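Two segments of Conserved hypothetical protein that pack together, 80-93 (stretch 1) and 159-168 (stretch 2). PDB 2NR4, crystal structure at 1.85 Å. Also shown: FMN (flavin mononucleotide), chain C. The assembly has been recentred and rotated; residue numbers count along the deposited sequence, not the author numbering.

Stretch 1 (80-93) VVYDPILFVRSTFS
Stretch 2 159-168: GFNAVLEATV

At the centre of the contact, Val163 and Pro84 both direct CA-to-CB toward the opposing helix. Val163, with chi1 t, brings CG1 to 3.6 Å from Val88 CG2 and 3.9 Å from Pro84 CB. Valine's methyls, held close to the backbone by beta-branching, let Val163 CG1 and Val88 CG2 meet in this way; Val88 is also t, and Val88 CG2 lies 3.5 Å from Thr167 CG2. Beside them Phe87, chi1 -103° and chi2 -86°, offers a ring face to Leu164: Leu164 CD1 sits 3.9 Å from the centroid of the Phe87 ring, 14° off the normal, a CH-pi contact. Leu164 reaches it with chi1 -137° and chi2 55°.

These side chains join two nearly parallel helices, 84-92 and 159-168, whose N-to-C directions are 5° apart and whose axes are 10.2 Å apart at closest approach. The register sets the Pro84 CA 6.4 Å from the Phe160 CA and the Val88 CA 6.7 Å from the Thr167 CA. No hydrogen bond crosses between the stretches; the contact buries 422 Å², both sides summed, and is held mainly by apolar packing.

Toward the N-terminal end, Phe160 leaves its backbone sideways, but chi1 178° and chi2 87° carry the ring to the other stretch. Phe160 CD1 is 3.7 Å from Pro84 CB, and the ring edge meets Pro84 N, 3.7 Å from Phe160 CE1; Phe160 CE1 also lies 3.1 Å from Tyr82 O. Proline fits this first helical turn, where its missing amide hydrogen costs no helical bond. Just before it, Asp83, chi1 t, caps the helix: Asp83 OD1 accepts from Ile85 N at 3.2 Å.

At the other end, Thr167 (chi1 p) keeps its methyl in the contact. Thr91, chi1 m, returns Thr91 OG1 to Phe87 O at 2.7 Å, satisfying its hydroxyl within its own helix, while the flavin mononucleotide O4' donates to Thr91 O at 3.0 Å.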

# COMPACT_ATOMS: atom_id res chain seq x y z
N VAL A 80 -7.38 2.40 -10.21
CA VAL A 80 -6.82 1.91 -8.93
C VAL A 80 -6.80 0.40 -8.96
O VAL A 80 -7.83 -0.24 -9.19
CB VAL A 80 -7.60 2.43 -7.67
CG1 VAL A 80 -7.05 1.73 -6.41
CG2 VAL A 80 -7.51 3.96 -7.58
N VAL A 81 -5.61 -0.16 -8.76
CA VAL A 81 -5.38 -1.59 -8.86
C VAL A 81 -4.58 -2.03 -7.61
O VAL A 81 -3.54 -1.43 -7.30
CB VAL A 81 -4.62 -1.86 -10.19
CG1 VAL A 81 -3.86 -3.22 -10.17
CG2 VAL A 81 -5.57 -1.66 -11.43
N TYR A 82 -5.06 -3.06 -6.91
CA TYR A 82 -4.34 -3.63 -5.76
C TYR A 82 -3.66 -4.95 -6.14
O TYR A 82 -2.94 -5.52 -5.34
CB TYR A 82 -5.29 -3.92 -4.58
CG TYR A 82 -6.04 -2.71 -4.06
CD1 TYR A 82 -5.43 -1.48 -3.99
CD2 TYR A 82 -7.33 -2.84 -3.58
CE1 TYR A 82 -6.12 -0.37 -3.49
CE2 TYR A 82 -8.02 -1.74 -3.09
CZ TYR A 82 -7.41 -0.51 -3.05
OH TYR A 82 -8.10 0.58 -2.58
N ASP A 83 -3.85 -5.39 -7.38
CA ASP A 83 -3.29 -6.64 -7.86
C ASP A 83 -1.87 -6.44 -8.44
O ASP A 83 -1.70 -5.75 -9.44
CB ASP A 83 -4.23 -7.19 -8.93
CG ASP A 83 -3.76 -8.49 -9.52
OD1 ASP A 83 -2.87 -9.20 -8.93
OD2 ASP A 83 -4.32 -8.79 -10.60
N PRO A 84 -0.85 -7.05 -7.81
CA PRO A 84 0.52 -6.79 -8.27
C PRO A 84 0.77 -7.42 -9.65
O PRO A 84 1.61 -6.94 -10.38
CB PRO A 84 1.37 -7.46 -7.19
CG PRO A 84 0.48 -8.60 -6.72
CD PRO A 84 -0.86 -7.98 -6.66
N ILE A 85 0.06 -8.50 -9.96
CA ILE A 85 0.13 -9.12 -11.31
C ILE A 85 -0.22 -8.12 -12.43
O ILE A 85 0.52 -7.97 -13.40
CB ILE A 85 -0.69 -10.42 -11.42
CG1 ILE A 85 -0.06 -11.52 -10.53
CG2 ILE A 85 -0.71 -10.90 -12.90
CD1 ILE A 85 -0.96 -12.76 -10.33
N LEU A 86 -1.34 -7.42 -12.28
CA LEU A 86 -1.74 -6.40 -13.26
C LEU A 86 -0.76 -5.25 -13.37
O LEU A 86 -0.44 -4.77 -14.48
CB LEU A 86 -3.17 -5.94 -12.96
CG LEU A 86 -4.16 -5.43 -14.00
CD1 LEU A 86 -4.14 -6.28 -15.31
CD2 LEU A 86 -5.52 -5.46 -13.35
N PHE A 87 -0.21 -4.79 -12.24
CA PHE A 87 0.88 -3.84 -12.33
C PHE A 87 2.05 -4.25 -13.18
O PHE A 87 2.61 -3.46 -13.94
CB PHE A 87 1.43 -3.50 -10.91
CG PHE A 87 0.97 -2.19 -10.40
CD1 PHE A 87 1.66 -1.03 -10.73
CD2 PHE A 87 -0.15 -2.11 -9.60
CE1 PHE A 87 1.23 0.17 -10.26
CE2 PHE A 87 -0.57 -0.90 -9.14
CZ PHE A 87 0.13 0.24 -9.49
N VAL A 88 2.51 -5.49 -12.99
CA VAL A 88 3.70 -5.92 -13.66
C VAL A 88 3.34 -6.18 -15.12
O VAL A 88 4.07 -5.79 -16.00
CB VAL A 88 4.31 -7.17 -13.00
CG1 VAL A 88 5.44 -7.75 -13.83
CG2 VAL A 88 4.84 -6.82 -11.57
N ARG A 89 2.20 -6.80 -15.37
CA ARG A 89 1.76 -7.04 -16.76
C ARG A 89 1.60 -5.73 -17.52
O ARG A 89 2.01 -5.64 -18.68
CB ARG A 89 0.45 -7.81 -16.78
CG ARG A 89 0.60 -9.27 -16.34
CD ARG A 89 -0.65 -10.08 -16.61
NE ARG A 89 -1.08 -9.91 -18.00
CZ ARG A 89 -2.29 -9.50 -18.38
NH1 ARG A 89 -3.25 -9.23 -17.51
NH2 ARG A 89 -2.52 -9.37 -19.70
N SER A 90 1.01 -4.72 -16.90
CA SER A 90 0.85 -3.45 -17.62
C SER A 90 2.19 -2.73 -17.82
O SER A 90 2.34 -1.88 -18.69
CB SER A 90 -0.15 -2.53 -16.93
OG SER A 90 0.38 -2.12 -15.70
N THR A 91 3.19 -3.05 -17.00
CA THR A 91 4.49 -2.42 -17.17
C THR A 91 5.27 -3.02 -18.32
O THR A 91 5.88 -2.29 -19.09
CB THR A 91 5.38 -2.56 -15.90
OG1 THR A 91 4.71 -1.95 -14.81
CG2 THR A 91 6.77 -1.93 -16.11
N PHE A 92 5.29 -4.35 -18.40
CA PHE A 92 6.20 -5.05 -19.30
C PHE A 92 5.52 -5.69 -20.49
O PHE A 92 6.20 -6.30 -21.33
CB PHE A 92 6.97 -6.13 -18.54
CG PHE A 92 7.88 -5.57 -17.48
CD1 PHE A 92 9.03 -4.86 -17.83
CD2 PHE A 92 7.58 -5.73 -16.14
CE1 PHE A 92 9.86 -4.30 -16.84
CE2 PHE A 92 8.39 -5.18 -15.17
CZ PHE A 92 9.52 -4.49 -15.51
N SER A 93 4.20 -5.55 -20.56
CA SER A 93 3.42 -6.19 -21.63
C SER A 93 2.33 -5.28 -22.12
O SER A 93 2.23 -4.13 -21.72
CB SER A 93 2.77 -7.49 -21.14
OG SER A 93 3.72 -8.38 -20.58
N GLY A 159 5.42 -7.01 0.85
CA GLY A 159 5.62 -7.85 -0.35
C GLY A 159 5.04 -7.17 -1.58
O GLY A 159 5.72 -7.07 -2.63
N PHE A 160 3.81 -6.68 -1.46
CA PHE A 160 3.22 -5.88 -2.54
C PHE A 160 4.07 -4.65 -2.82
O PHE A 160 4.40 -4.34 -3.97
CB PHE A 160 1.78 -5.48 -2.20
CG PHE A 160 1.15 -4.62 -3.25
CD1 PHE A 160 0.49 -5.22 -4.33
CD2 PHE A 160 1.28 -3.21 -3.23
CE1 PHE A 160 -0.06 -4.46 -5.35
CE2 PHE A 160 0.71 -2.42 -4.27
CZ PHE A 160 0.04 -3.06 -5.35
N ASN A 161 4.48 -3.96 -1.75
CA ASN A 161 5.30 -2.77 -1.90
C ASN A 161 6.63 -3.08 -2.58
O ASN A 161 7.13 -2.28 -3.37
CB ASN A 161 5.54 -2.14 -0.52
CG ASN A 161 4.25 -1.68 0.15
OD1 ASN A 161 3.17 -1.67 -0.44
ND2 ASN A 161 4.37 -1.30 1.43
N ALA A 162 7.18 -4.27 -2.30
CA ALA A 162 8.44 -4.70 -2.91
C ALA A 162 8.30 -4.96 -4.39
O ALA A 162 9.24 -4.66 -5.18
CB ALA A 162 8.96 -5.93 -2.23
N VAL A 163 7.14 -5.47 -4.78
CA VAL A 163 6.83 -5.66 -6.21
C VAL A 163 6.81 -4.32 -6.94
O VAL A 163 7.41 -4.21 -8.01
CB VAL A 163 5.47 -6.38 -6.44
CG1 VAL A 163 5.08 -6.36 -7.97
CG2 VAL A 163 5.56 -7.83 -5.93
N LEU A 164 6.18 -3.30 -6.34
CA LEU A 164 6.13 -1.96 -6.90
C LEU A 164 7.56 -1.41 -7.12
O LEU A 164 7.89 -0.87 -8.19
CB LEU A 164 5.39 -1.05 -5.92
CG LEU A 164 4.39 -0.07 -6.46
CD1 LEU A 164 3.36 -0.87 -7.31
CD2 LEU A 164 3.67 0.66 -5.26
N GLU A 165 8.39 -1.50 -6.08
CA GLU A 165 9.77 -1.03 -6.17
C GLU A 165 10.52 -1.82 -7.22
O GLU A 165 11.22 -1.20 -8.07
CB GLU A 165 10.49 -1.12 -4.80
CG GLU A 165 9.89 -0.19 -3.75
CD GLU A 165 9.89 1.28 -4.15
OE1 GLU A 165 10.92 1.76 -4.64
OE2 GLU A 165 8.84 1.96 -4.02
N ALA A 166 10.38 -3.14 -7.22
CA ALA A 166 11.11 -3.99 -8.19
C ALA A 166 10.76 -3.62 -9.62
O ALA A 166 11.64 -3.68 -10.51
CB ALA A 166 10.82 -5.48 -7.94
N THR A 167 9.50 -3.27 -9.88
CA THR A 167 9.08 -2.85 -11.23
C THR A 167 9.78 -1.54 -11.61
O THR A 167 10.27 -1.41 -12.73
CB THR A 167 7.54 -2.72 -11.39
OG1 THR A 167 7.04 -1.65 -10.56
CG2 THR A 167 6.86 -4.00 -10.95
N VAL A 168 9.92 -0.61 -10.67
CA VAL A 168 10.64 0.64 -10.96
C VAL A 168 12.10 0.31 -11.31
O VAL A 168 12.61 0.69 -12.40
CB VAL A 168 10.53 1.65 -9.78
CG1 VAL A 168 11.24 3.00 -10.12
CG2 VAL A 168 9.08 1.93 -9.52
N1 FMN C . 6.14 6.53 -16.34
C2 FMN C . 5.81 7.85 -16.53
O2 FMN C . 6.01 8.36 -17.63
N3 FMN C . 5.29 8.60 -15.49
C4 FMN C . 5.08 8.02 -14.25
O4 FMN C . 4.43 8.60 -13.39
C4A FMN C . 5.40 6.68 -14.05
N5 FMN C . 5.21 6.08 -12.82
C5A FMN C . 5.51 4.74 -12.63
C6 FMN C . 5.29 4.14 -11.38
C7 FMN C . 5.59 2.80 -11.18
C7M FMN C . 5.41 2.22 -9.80
C8 FMN C . 6.14 2.05 -12.24
C8M FMN C . 6.33 0.59 -12.14
C9 FMN C . 6.37 2.64 -13.49
C9A FMN C . 6.04 4.00 -13.69
N10 FMN C . 6.25 4.61 -14.92
C10 FMN C . 5.94 5.94 -15.11
C1' FMN C . 6.96 3.87 -16.02
C2' FMN C . 5.92 3.32 -16.98
O2' FMN C . 4.95 2.60 -16.27
C3' FMN C . 6.61 2.36 -17.92
O3' FMN C . 7.57 3.08 -18.67
C4' FMN C . 5.60 1.65 -18.83
O4' FMN C . 6.32 0.61 -19.43
C5' FMN C . 5.01 2.59 -19.89
O5' FMN C . 4.37 1.84 -20.91
P FMN C . 3.52 2.47 -22.13
O1P FMN C . 4.52 2.63 -23.29
O2P FMN C . 3.02 3.88 -21.72
O3P FMN C . 2.45 1.45 -22.52